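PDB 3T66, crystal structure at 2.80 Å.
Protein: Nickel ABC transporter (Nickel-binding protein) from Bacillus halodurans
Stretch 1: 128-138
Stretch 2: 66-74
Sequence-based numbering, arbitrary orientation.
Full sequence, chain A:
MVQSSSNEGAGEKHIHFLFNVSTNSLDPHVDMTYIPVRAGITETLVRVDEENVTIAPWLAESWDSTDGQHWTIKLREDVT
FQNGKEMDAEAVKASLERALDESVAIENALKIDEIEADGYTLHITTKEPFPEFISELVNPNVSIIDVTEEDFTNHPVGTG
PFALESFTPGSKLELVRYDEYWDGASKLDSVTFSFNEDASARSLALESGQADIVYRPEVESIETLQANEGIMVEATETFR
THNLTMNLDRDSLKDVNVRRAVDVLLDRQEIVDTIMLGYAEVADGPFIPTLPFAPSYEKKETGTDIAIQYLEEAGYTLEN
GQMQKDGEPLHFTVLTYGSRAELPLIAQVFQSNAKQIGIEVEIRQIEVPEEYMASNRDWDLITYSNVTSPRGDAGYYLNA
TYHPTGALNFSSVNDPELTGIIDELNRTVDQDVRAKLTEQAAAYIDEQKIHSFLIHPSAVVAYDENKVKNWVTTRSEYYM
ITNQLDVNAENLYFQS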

# COMPACT_ATOMS: atom_id res chain seq x y z
N GLU A 128 -15.69 17.24 -11.40
CA GLU A 128 -14.92 17.25 -12.63
C GLU A 128 -14.58 15.81 -13.02
O GLU A 128 -14.55 14.91 -12.18
CB GLU A 128 -13.58 17.96 -12.39
CG GLU A 128 -12.63 17.25 -11.37
CD GLU A 128 -11.39 18.08 -11.03
OE1 GLU A 128 -10.26 17.56 -11.14
OE2 GLU A 128 -11.52 19.27 -10.64
N PRO A 129 -14.24 15.59 -14.30
CA PRO A 129 -13.85 14.25 -14.72
C PRO A 129 -12.80 13.67 -13.78
O PRO A 129 -11.71 14.24 -13.61
CB PRO A 129 -13.26 14.49 -16.11
CG PRO A 129 -13.85 15.80 -16.57
CD PRO A 129 -13.93 16.60 -15.32
N PHE A 130 -13.13 12.53 -13.20
CA PHE A 130 -12.31 11.85 -12.22
C PHE A 130 -12.14 10.39 -12.67
O PHE A 130 -12.89 9.51 -12.27
CB PHE A 130 -13.03 11.93 -10.87
CG PHE A 130 -12.18 11.55 -9.69
CD1 PHE A 130 -12.73 11.56 -8.41
CD2 PHE A 130 -10.86 11.15 -9.84
CE1 PHE A 130 -11.96 11.23 -7.30
CE2 PHE A 130 -10.09 10.81 -8.72
CZ PHE A 130 -10.64 10.85 -7.45
N PRO A 131 -11.17 10.15 -13.55
CA PRO A 131 -11.01 8.83 -14.12
C PRO A 131 -10.74 7.84 -13.05
O PRO A 131 -11.12 6.68 -13.18
CB PRO A 131 -9.77 8.96 -14.96
CG PRO A 131 -9.77 10.35 -15.38
CD PRO A 131 -10.32 11.14 -14.22
N GLU A 132 -10.10 8.27 -11.97
CA GLU A 132 -9.74 7.28 -10.99
C GLU A 132 -10.75 7.23 -9.88
O GLU A 132 -10.46 6.72 -8.81
CB GLU A 132 -8.30 7.44 -10.51
CG GLU A 132 -7.79 8.85 -10.34
CD GLU A 132 -7.29 9.56 -11.63
OE1 GLU A 132 -6.04 9.69 -11.83
OE2 GLU A 132 -8.16 10.03 -12.41
N PHE A 133 -11.96 7.73 -10.15
CA PHE A 133 -13.02 7.80 -9.13
C PHE A 133 -13.33 6.44 -8.47
O PHE A 133 -13.32 6.36 -7.26
CB PHE A 133 -14.30 8.53 -9.65
CG PHE A 133 -15.52 8.36 -8.76
CD1 PHE A 133 -15.62 9.05 -7.57
CD2 PHE A 133 -16.51 7.47 -9.08
CE1 PHE A 133 -16.72 8.86 -6.69
CE2 PHE A 133 -17.62 7.27 -8.20
CZ PHE A 133 -17.71 7.96 -7.02
N ILE A 134 -13.59 5.37 -9.24
CA ILE A 134 -14.00 4.09 -8.64
C ILE A 134 -13.01 3.58 -7.63
O ILE A 134 -13.39 3.20 -6.53
CB ILE A 134 -14.32 2.98 -9.68
CG1 ILE A 134 -15.62 3.32 -10.41
CG2 ILE A 134 -14.55 1.63 -9.01
CD1 ILE A 134 -16.74 3.84 -9.52
N SER A 135 -11.72 3.62 -7.98
CA SER A 135 -10.72 3.07 -7.09
C SER A 135 -10.74 3.71 -5.69
O SER A 135 -10.25 3.09 -4.71
CB SER A 135 -9.33 3.09 -7.74
OG SER A 135 -8.66 4.31 -7.50
N GLU A 136 -11.34 4.91 -5.59
CA GLU A 136 -11.46 5.58 -4.31
C GLU A 136 -12.46 4.89 -3.43
O GLU A 136 -12.37 5.02 -2.21
CB GLU A 136 -11.92 7.02 -4.43
CG GLU A 136 -10.89 7.97 -5.07
CD GLU A 136 -9.65 8.24 -4.23
OE1 GLU A 136 -9.60 7.92 -2.99
OE2 GLU A 136 -8.72 8.81 -4.84
N LEU A 137 -13.39 4.14 -4.03
CA LEU A 137 -14.43 3.50 -3.22
C LEU A 137 -13.93 2.25 -2.49
O LEU A 137 -14.61 1.68 -1.63
CB LEU A 137 -15.67 3.24 -4.05
CG LEU A 137 -16.24 4.53 -4.66
CD1 LEU A 137 -17.44 4.27 -5.56
CD2 LEU A 137 -16.60 5.52 -3.56
N VAL A 138 -12.71 1.85 -2.79
CA VAL A 138 -12.08 0.75 -2.09
C VAL A 138 -11.71 1.14 -0.65
O VAL A 138 -11.62 0.28 0.21
CB VAL A 138 -10.80 0.34 -2.84
CG1 VAL A 138 -10.06 -0.81 -2.12
CG2 VAL A 138 -11.08 -0.01 -4.27
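Stretch 2 (66-74) TDGQHWTIK

Stretch 2 begins as a loop and turns into a strand at His-70, which runs on through Lys-74. Gly-68 and Gln-69 sit by Pro-129 to Pro-131. Trp-71 sits by the turn and the first residues with helical phi/psi, Phe-133 and Ile-134, and Ile-73 reaches Ile-134 and Leu-137. In overall course both chains thus advance the same way, as contacts pass from Gly-68 at Phe-130 to Trp-71 at Phe-133 and on to Ile-73 at Ile-134 and Leu-137. The closest CA atoms are those of Pro-129 and Gln-69, 4.2 Å apart. The contact buries 440 Å², both sides summed.

One hydrogen bond joins the two stretches. Phe-130 N donates to Gly-68 O at 2.9 Å, nearly straight at 163°. Gly-68 has a phi of 79°, a value that by itself favours glycine. A CB here would point toward stretch 1, about 3.8 Å from Pro-131 CA. Gly-68 packs close to Pro-129 and Phe-130. Gly-68 O also takes a weak bond from Trp-71 NE1 at 2.7 Å, which ties the indole to the same carbonyl.

Before the strand, Asp-67 braces the bend. Asp-67 OD1 accepts from Gln-69 N and from His-70 N, each at 2.8 Å. Gln-69 extends its side chain, with chi1 and chi2 both t, along Glu-128 and Pro-129.

Trp-71 is the main bump. It has 96 Å² covered by stretch 1, more than any other residue. Its CB points toward stretch 1, and chi1 is m. The hollow that takes the indole is lined by Phe-130 O, Pro-131 O, Phe-133 and Ile-134. The turn from Phe-130 to Phe-133 is type I, and Phe-133 N bonds back to Phe-130 O at 2.9 Å. The edge of the indole meets turn carbonyls: Trp-71 CZ2 is 3.0 Å from Phe-130 O, and Trp-71 CH2 is 3.8 Å from Pro-131 O. Phe-133 covers one face, with Phe-133 CD2 3.7 Å from Trp-71 CD2. The two rings meet obliquely, their planes at 45°. Ile-134 CG1 closes in at 3.6 Å from Trp-71 CZ3.

Thr-72 points away, and Ile-73 again points toward stretch 1, in the usual alternation of a strand. Ile-73 CD1 is a smaller bump. Ile-73 CD1 is 4.1 Å from Ile-134 CD1 and 4.3 Å from both Phe-133 CE2 and Leu-137 CD1. It lies at the edge of the Phe-133 ring. Lys-74 is out of reach.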

# COMPACT_ATOMS: atom_id res chain seq x y z
N THR A 66 -18.95 6.71 -19.48
CA THR A 66 -18.51 7.09 -20.82
C THR A 66 -17.28 8.03 -20.63
O THR A 66 -16.18 7.75 -21.12
CB THR A 66 -19.68 7.78 -21.59
N ASP A 67 -17.46 9.07 -19.81
CA ASP A 67 -16.60 10.25 -19.74
C ASP A 67 -15.82 10.43 -18.44
O ASP A 67 -15.16 11.45 -18.30
CB ASP A 67 -17.50 11.48 -19.79
CG ASP A 67 -18.43 11.58 -18.54
OD1 ASP A 67 -18.54 10.61 -17.71
OD2 ASP A 67 -19.07 12.63 -18.37
N GLY A 68 -15.98 9.55 -17.45
CA GLY A 68 -15.26 9.68 -16.17
C GLY A 68 -15.84 10.69 -15.19
O GLY A 68 -15.32 10.88 -14.08
N GLN A 69 -16.91 11.35 -15.59
CA GLN A 69 -17.55 12.31 -14.70
C GLN A 69 -18.93 11.83 -14.28
O GLN A 69 -19.32 11.96 -13.12
CB GLN A 69 -17.64 13.67 -15.37
CG GLN A 69 -18.34 14.69 -14.50
CD GLN A 69 -18.04 16.12 -14.88
OE1 GLN A 69 -18.33 17.04 -14.12
NE2 GLN A 69 -17.46 16.33 -16.05
N HIS A 70 -19.67 11.26 -15.23
CA HIS A 70 -20.95 10.69 -14.91
C HIS A 70 -20.79 9.20 -14.80
O HIS A 70 -20.50 8.51 -15.79
CB HIS A 70 -22.00 11.12 -15.93
CG HIS A 70 -22.06 12.60 -16.11
ND1 HIS A 70 -22.95 13.41 -15.43
CD2 HIS A 70 -21.28 13.43 -16.85
CE1 HIS A 70 -22.74 14.67 -15.76
NE2 HIS A 70 -21.72 14.71 -16.61
N TRP A 71 -20.92 8.75 -13.56
CA TRP A 71 -20.66 7.39 -13.18
C TRP A 71 -21.95 6.74 -12.84
O TRP A 71 -22.82 7.38 -12.26
CB TRP A 71 -19.79 7.35 -11.93
CG TRP A 71 -18.48 7.85 -12.18
CD1 TRP A 71 -18.06 9.14 -12.07
CD2 TRP A 71 -17.38 7.09 -12.63
NE1 TRP A 71 -16.75 9.23 -12.41
CE2 TRP A 71 -16.30 7.99 -12.77
CE3 TRP A 71 -17.20 5.74 -12.95
CZ2 TRP A 71 -15.02 7.58 -13.20
CZ3 TRP A 71 -15.91 5.31 -13.38
CH2 TRP A 71 -14.84 6.24 -13.50
N THR A 72 -22.07 5.46 -13.15
CA THR A 72 -23.28 4.73 -12.83
C THR A 72 -22.91 3.47 -12.10
O THR A 72 -22.10 2.68 -12.60
CB THR A 72 -23.99 4.30 -14.13
OG1 THR A 72 -24.64 5.43 -14.70
CG2 THR A 72 -24.99 3.20 -13.85
N ILE A 73 -23.52 3.28 -10.93
CA ILE A 73 -23.22 2.12 -10.16
C ILE A 73 -24.50 1.36 -9.90
O ILE A 73 -25.35 1.86 -9.20
CB ILE A 73 -22.44 2.51 -8.88
CG1 ILE A 73 -21.13 3.16 -9.30
CG2 ILE A 73 -22.08 1.30 -8.02
CD1 ILE A 73 -20.66 4.23 -8.42
N LYS A 74 -24.62 0.16 -10.50
CA LYS A 74 -25.57 -0.91 -10.08
C LYS A 74 -25.08 -1.75 -8.87
O LYS A 74 -23.97 -2.29 -8.88
CB LYS A 74 -25.96 -1.86 -11.25